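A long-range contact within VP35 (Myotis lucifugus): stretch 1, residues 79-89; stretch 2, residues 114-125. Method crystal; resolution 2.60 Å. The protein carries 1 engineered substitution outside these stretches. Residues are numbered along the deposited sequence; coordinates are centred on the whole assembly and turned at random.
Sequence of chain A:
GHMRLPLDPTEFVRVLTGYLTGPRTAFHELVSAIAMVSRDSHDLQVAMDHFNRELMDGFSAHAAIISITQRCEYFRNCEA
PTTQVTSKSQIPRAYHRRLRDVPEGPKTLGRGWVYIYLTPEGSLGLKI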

ATOM      1  N   GLU A  79       3.491  -8.025  -6.518  1.00 66.25           N
ATOM      2  CA  GLU A  79       2.422  -7.506  -7.355  1.00 53.31           C
ATOM      3  C   GLU A  79       1.500  -6.624  -6.530  1.00 68.30           C
ATOM      4  O   GLU A  79       1.104  -6.989  -5.420  1.00 77.76           O
ATOM      5  N   ALA A  80       1.167  -5.458  -7.070  1.00 62.40           N
ATOM      6  CA  ALA A  80       0.207  -4.592  -6.411  1.00 53.44           C
ATOM      7  C   ALA A  80      -1.125  -5.319  -6.269  1.00 48.58           C
ATOM      8  O   ALA A  80      -1.540  -6.036  -7.186  1.00 72.73           O
ATOM      9  N   PRO A  81      -1.818  -5.160  -5.146  1.00 53.34           N
ATOM     10  CA  PRO A  81      -3.095  -5.857  -4.967  1.00 54.42           C
ATOM     11  C   PRO A  81      -4.196  -5.273  -5.843  1.00 65.96           C
ATOM     12  O   PRO A  81      -4.178  -4.098  -6.216  1.00 62.21           O
ATOM     13  N   THR A  82      -5.172  -6.114  -6.161  1.00 71.98           N
ATOM     14  CA  THR A  82      -6.324  -5.710  -6.951  1.00 73.50           C
ATOM     15  C   THR A  82      -7.517  -5.465  -6.040  1.00 67.56           C
ATOM     16  O   THR A  82      -7.782  -6.245  -5.126  1.00 78.15           O
ATOM     17  N   THR A  83      -8.207  -4.354  -6.277  1.00 67.74           N
ATOM     18  CA  THR A  83      -9.488  -4.037  -5.661  1.00 70.16           C
ATOM     19  C   THR A  83     -10.548  -3.998  -6.754  1.00 79.34           C
ATOM     20  O   THR A  83     -10.291  -3.514  -7.864  1.00 79.63           O
ATOM     21  N   GLN A  84     -11.737  -4.495  -6.445  1.00 76.27           N
ATOM     22  CA  GLN A  84     -12.836  -4.499  -7.397  1.00 85.27           C
ATOM     23  C   GLN A  84     -13.850  -3.439  -6.992  1.00 86.14           C
ATOM     24  O   GLN A  84     -14.169  -3.308  -5.807  1.00 76.58           O
ATOM     25  N   VAL A  85     -14.333  -2.671  -7.970  1.00 86.80           N
ATOM     26  CA  VAL A  85     -15.342  -1.644  -7.733  1.00 92.58           C
ATOM     27  C   VAL A  85     -16.416  -1.742  -8.806  1.00 93.99           C
ATOM     28  O   VAL A  85     -16.120  -2.039  -9.970  1.00 91.07           O
ATOM     29  N   THR A  86     -17.665  -1.481  -8.408  1.00100.66           N
ATOM     30  CA  THR A  86     -18.785  -1.572  -9.336  1.00114.36           C
ATOM     31  C   THR A  86     -18.655  -0.570 -10.481  1.00115.54           C
ATOM     32  O   THR A  86     -19.194  -0.803 -11.570  1.00114.97           O
ATOM     33  N   SER A  87     -17.944   0.531 -10.252  1.00111.78           N
ATOM     34  CA  SER A  87     -17.757   1.590 -11.235  1.00105.83           C
ATOM     35  C   SER A  87     -16.551   2.426 -10.830  1.00101.94           C
ATOM     36  O   SER A  87     -16.007   2.284  -9.729  1.00 78.62           O
ATOM     37  N   LYS A  88     -16.135   3.306 -11.747  1.00102.43           N
ATOM     38  CA  LYS A  88     -15.086   4.271 -11.422  1.00 86.17           C
ATOM     39  C   LYS A  88     -15.538   5.219 -10.319  1.00 77.21           C
ATOM     40  O   LYS A  88     -14.712   5.736  -9.554  1.00 73.17           O
ATOM     41  N   SER A  89     -16.851   5.424 -10.200  1.00 90.20           N
ATOM     42  CA  SER A  89     -17.389   6.391  -9.251  1.00 84.62           C
ATOM     43  C   SER A  89     -17.119   6.003  -7.799  1.00 82.56           C
ATOM     44  O   SER A  89     -17.027   6.888  -6.943  1.00 84.52           O
ATOM     45  N   VAL A 114       0.126   1.060  -6.116  1.00 53.64           N
ATOM     46  CA  VAL A 114      -0.563   0.832  -4.851  1.00 41.73           C
ATOM     47  C   VAL A 114      -1.768  -0.063  -5.103  1.00 48.49           C
ATOM     48  O   VAL A 114      -1.881  -1.152  -4.528  1.00 47.92           O
ATOM     49  N   TYR A 115      -2.673   0.379  -5.963  1.00 45.50           N
ATOM     50  CA  TYR A 115      -3.853  -0.405  -6.284  1.00 48.15           C
ATOM     51  C   TYR A 115      -3.984  -0.560  -7.787  1.00 55.63           C
ATOM     52  O   TYR A 115      -3.746   0.384  -8.550  1.00 53.03           O
ATOM     53  N   ILE A 116      -4.377  -1.752  -8.196  1.00 52.93           N
ATOM     54  CA  ILE A 116      -4.941  -1.987  -9.513  1.00 54.31           C
ATOM     55  C   ILE A 116      -6.449  -2.089  -9.309  1.00 57.51           C
ATOM     56  O   ILE A 116      -6.946  -3.096  -8.790  1.00 60.79           O
ATOM     57  N   TYR A 117      -7.178  -1.036  -9.672  1.00 52.04           N
ATOM     58  CA  TYR A 117      -8.630  -1.066  -9.565  1.00 57.62           C
ATOM     59  C   TYR A 117      -9.231  -1.840 -10.727  1.00 71.66           C
ATOM     60  O   TYR A 117      -8.788  -1.709 -11.871  1.00 69.41           O
ATOM     61  N   LEU A 118     -10.256  -2.636 -10.432  1.00 84.44           N
ATOM     62  CA  LEU A 118     -10.977  -3.421 -11.432  1.00 79.56           C
ATOM     63  C   LEU A 118     -12.353  -2.802 -11.645  1.00 81.36           C
ATOM     64  O   LEU A 118     -13.206  -2.844 -10.752  1.00 81.41           O
ATOM     65  N   THR A 119     -12.556  -2.220 -12.827  1.00 92.51           N
ATOM     66  CA  THR A 119     -13.795  -1.575 -13.224  1.00102.92           C
ATOM     67  C   THR A 119     -14.392  -2.301 -14.421  1.00103.55           C
ATOM     68  O   THR A 119     -13.661  -2.916 -15.206  1.00 89.73           O
ATOM     69  N   PRO A 120     -15.719  -2.259 -14.577  1.00114.26           N
ATOM     70  CA  PRO A 120     -16.357  -3.010 -15.669  1.00117.80           C
ATOM     71  C   PRO A 120     -15.839  -2.658 -17.050  1.00123.95           C
ATOM     72  O   PRO A 120     -15.804  -3.537 -17.915  1.00134.69           O
ATOM     73  N   GLU A 121     -15.402  -1.427 -17.289  1.00119.75           N
ATOM     74  CA  GLU A 121     -14.719  -1.084 -18.532  1.00129.95           C
ATOM     75  C   GLU A 121     -13.384  -0.432 -18.184  1.00127.80           C
ATOM     76  O   GLU A 121     -13.242   0.787 -18.192  1.00132.69           O
ATOM     77  N   GLY A 122     -12.390  -1.257 -17.888  1.00122.59           N
ATOM     78  CA  GLY A 122     -11.036  -0.786 -17.673  1.00124.29           C
ATOM     79  C   GLY A 122     -10.426  -1.365 -16.407  1.00113.15           C
ATOM     80  O   GLY A 122     -11.105  -1.845 -15.506  1.00113.79           O
ATOM     81  N   SER A 123      -9.095  -1.319 -16.388  1.00 91.85           N
ATOM     82  CA  SER A 123      -8.271  -1.737 -15.257  1.00 78.74           C
ATOM     83  C   SER A 123      -7.351  -0.561 -14.937  1.00 85.56           C
ATOM     84  O   SER A 123      -6.296  -0.403 -15.559  1.00 90.90           O
ATOM     85  N   LEU A 124      -7.762   0.270 -13.983  1.00 82.08           N
ATOM     86  CA  LEU A 124      -7.100   1.536 -13.694  1.00 77.28           C
ATOM     87  C   LEU A 124      -6.160   1.375 -12.511  1.00 71.04           C
ATOM     88  O   LEU A 124      -6.540   0.811 -11.483  1.00 70.12           O
ATOM     89  N   GLY A 125      -4.945   1.889 -12.654  1.00 65.64           N
ATOM     90  CA  GLY A 125      -3.925   1.775 -11.622  1.00 54.71           C
ATOM     91  C   GLY A 125      -3.732   3.076 -10.882  1.00 52.80           C
ATOM     92  O   GLY A 125      -3.811   4.163 -11.460  1.00 55.44           O
TER

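Four backbone hydrogen bonds join the stretches as parallel strands: Leu118 N to Thr83 O (2.7 Å), Val85 N to Leu118 O (3.0 Å), Ile116 N to Pro81 O (3.1 Å) and Thr83 N to Ile116 O (3.1 Å). No side chain hydrogen-bonds across the contact; within the second stretch, Thr119 OG1 (chi1 p) donates to Gly122 O at 2.8 Å.

The register sorts the side chains onto two faces. Thr82, Gln84, Ile116 and Leu118 share one. There Thr82 (m) brings CG2 to 3.1 Å from Leu118 CD2, a tight approach, while Gln84 (m, t) lays its CG 3.7 Å from Leu118 CB. Leu118, with chi1 between wells at -101°, is the residue most covered by the opposing stretch. Ala80 points toward the second stretch, its CB 4.2 Å from CG1 of Ile116 (m, m).

Thr83 (m) and Tyr117 (m) occupy the other face, with Thr83 CB 4.1 Å from Tyr117 CD1. Thr83 OG1 also lies over one face of the Tyr115 ring, 3.9 Å from CD1, whereas Pro81 CG meets that ring's edge, 4.0 Å from the same CD1. Val85 (m) points sideways, its CG2 4.1 Å from Thr119 CG2. Farther along, the extended aliphatic chain of Lys88 brings CD to 4.0 Å from CD1 of Leu124 (m, t).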

ATOM      1  CB  GLU A  79       1.629  -8.659  -7.961  1.00 59.70           C
ATOM      2  CG  GLU A  79       2.167  -9.174  -9.281  1.00 73.10           C
ATOM      3  CD  GLU A  79       2.064  -8.152 -10.394  1.00 87.60           C
ATOM      4  OE1 GLU A  79       2.812  -8.295 -11.378  1.00 92.92           O
ATOM      5  OE2 GLU A  79       1.244  -7.207 -10.288  1.00 92.52           O
ATOM      6  CB  ALA A  80       0.015  -3.299  -7.203  1.00 62.19           C
ATOM      7  CB  PRO A  81      -3.406  -5.643  -3.484  1.00 55.29           C
ATOM      8  CG  PRO A  81      -2.743  -4.355  -3.151  1.00 52.23           C
ATOM      9  CD  PRO A  81      -1.475  -4.329  -3.979  1.00 57.05           C
ATOM     10  CB  THR A  82      -6.656  -6.786  -7.982  1.00 75.85           C
ATOM     11  OG1 THR A  82      -5.428  -7.285  -8.525  1.00 88.80           O
ATOM     12  CG2 THR A  82      -7.555  -6.250  -9.094  1.00 73.26           C
ATOM     13  CB  THR A  83      -9.464  -2.678  -4.945  1.00 65.30           C
ATOM     14  OG1 THR A  83      -8.313  -2.575  -4.098  1.00 74.37           O
ATOM     15  CG2 THR A  83     -10.723  -2.513  -4.107  1.00 66.53           C
ATOM     16  CB  GLN A  84     -13.486  -5.883  -7.474  1.00 87.93           C
ATOM     17  CG  GLN A  84     -12.650  -6.879  -8.264  1.00 91.70           C
ATOM     18  CD  GLN A  84     -13.476  -7.960  -8.929  1.00106.58           C
ATOM     19  OE1 GLN A  84     -14.655  -8.134  -8.624  1.00113.67           O
ATOM     20  NE2 GLN A  84     -12.862  -8.687  -9.857  1.00107.71           N
ATOM     21  CB  VAL A  85     -14.733  -0.224  -7.706  1.00 88.47           C
ATOM     22  CG1 VAL A  85     -14.147   0.080  -6.338  1.00 77.76           C
ATOM     23  CG2 VAL A  85     -13.680  -0.060  -8.793  1.00 85.47           C
ATOM     24  CB  THR A  86     -20.103  -1.364  -8.573  1.00116.89           C
ATOM     25  OG1 THR A  86     -20.030  -2.022  -7.302  1.00110.58           O
ATOM     26  CG2 THR A  86     -21.249  -1.969  -9.340  1.00119.79           C
ATOM     27  CB  SER A  87     -18.998   2.476 -11.348  1.00 99.96           C
ATOM     28  OG  SER A  87     -19.039   3.113 -12.601  1.00110.87           O
ATOM     29  CB  LYS A  88     -14.690   5.053 -12.679  1.00 88.05           C
ATOM     30  CG  LYS A  88     -13.528   6.017 -12.536  1.00 91.67           C
ATOM     31  CD  LYS A  88     -13.125   6.549 -13.909  1.00 87.09           C
ATOM     32  CE  LYS A  88     -12.672   7.998 -13.851  1.00 77.89           C
ATOM     33  NZ  LYS A  88     -11.214   8.126 -14.111  1.00 78.41           N
ATOM     34  CB  SER A  89     -18.889   6.561  -9.481  1.00 84.70           C
ATOM     35  OG  SER A  89     -19.184   6.574 -10.863  1.00 95.61           O
ATOM     36  CB  VAL A 114      -0.986   2.154  -4.188  1.00 55.76           C
ATOM     37  CG1 VAL A 114      -1.638   1.877  -2.836  1.00 43.95           C
ATOM     38  CG2 VAL A 114       0.215   3.087  -4.039  1.00 54.51           C
ATOM     39  CB  TYR A 115      -5.136   0.239  -5.752  1.00 50.59           C
ATOM     40  CG  TYR A 115      -5.373   0.088  -4.273  1.00 62.83           C
ATOM     41  CD1 TYR A 115      -4.767  -0.929  -3.542  1.00 66.00           C
ATOM     42  CD2 TYR A 115      -6.214   0.970  -3.604  1.00 62.65           C
ATOM     43  CE1 TYR A 115      -4.986  -1.053  -2.184  1.00 56.01           C
ATOM     44  CE2 TYR A 115      -6.438   0.853  -2.255  1.00 63.76           C
ATOM     45  CZ  TYR A 115      -5.823  -0.159  -1.548  1.00 62.16           C
ATOM     46  OH  TYR A 115      -6.057  -0.269  -0.198  1.00 71.93           O
ATOM     47  CB  ILE A 116      -4.372  -3.252 -10.161  1.00 46.24           C
ATOM     48  CG1 ILE A 116      -2.851  -3.171 -10.252  1.00 54.67           C
ATOM     49  CG2 ILE A 116      -4.948  -3.428 -11.543  1.00 61.90           C
ATOM     50  CD1 ILE A 116      -2.310  -1.801 -10.592  1.00 62.45           C
ATOM     51  CB  TYR A 117      -9.206   0.348  -9.556  1.00 65.04           C
ATOM     52  CG  TYR A 117      -8.999   1.098  -8.268  1.00 56.16           C
ATOM     53  CD1 TYR A 117      -9.687   0.748  -7.118  1.00 55.73           C
ATOM     54  CD2 TYR A 117      -8.125   2.168  -8.209  1.00 53.84           C
ATOM     55  CE1 TYR A 117      -9.493   1.442  -5.940  1.00 64.60           C
ATOM     56  CE2 TYR A 117      -7.927   2.865  -7.045  1.00 56.56           C
ATOM     57  CZ  TYR A 117      -8.610   2.503  -5.915  1.00 62.43           C
ATOM     58  OH  TYR A 117      -8.400   3.211  -4.759  1.00 64.22           O
ATOM     59  CB  LEU A 118     -11.074  -4.879 -10.995  1.00 76.37           C
ATOM     60  CG  LEU A 118     -10.058  -5.774 -11.690  1.00 76.71           C
ATOM     61  CD1 LEU A 118     -10.555  -6.110 -13.093  1.00 93.97           C
ATOM     62  CD2 LEU A 118      -8.695  -5.068 -11.745  1.00 75.48           C
ATOM     63  CB  THR A 119     -13.576  -0.101 -13.589  1.00 98.08           C
ATOM     64  OG1 THR A 119     -13.175  -0.018 -14.962  1.00 98.57           O
ATOM     65  CG2 THR A 119     -12.500   0.520 -12.706  1.00 86.86           C
ATOM     66  CB  PRO A 120     -17.840  -2.662 -15.504  1.00110.54           C
ATOM     67  CG  PRO A 120     -17.979  -2.432 -14.034  1.00111.53           C
ATOM     68  CD  PRO A 120     -16.709  -1.740 -13.619  1.00110.12           C
ATOM     69  CB  GLU A 121     -15.599  -0.182 -19.452  1.00137.68           C
ATOM     70  CG  GLU A 121     -14.849   0.440 -20.650  1.00139.03           C
ATOM     71  CD  GLU A 121     -15.739   0.787 -21.860  1.00136.35           C
ATOM     72  OE1 GLU A 121     -15.195   1.286 -22.876  1.00130.93           O
ATOM     73  OE2 GLU A 121     -16.966   0.548 -21.815  1.00137.32           O
ATOM     74  CB  SER A 123      -7.483  -2.995 -15.598  1.00 74.81           C
ATOM     75  OG  SER A 123      -7.267  -3.807 -14.448  1.00 93.29           O
ATOM     76  CB  LEU A 124      -8.127   2.629 -13.403  1.00 70.97           C
ATOM     77  CG  LEU A 124      -9.270   2.773 -14.412  1.00 70.00           C
ATOM     78  CD1 LEU A 124     -10.052   4.055 -14.153  1.00 67.88           C
ATOM     79  CD2 LEU A 124      -8.739   2.740 -15.835  1.00 66.44           C
TER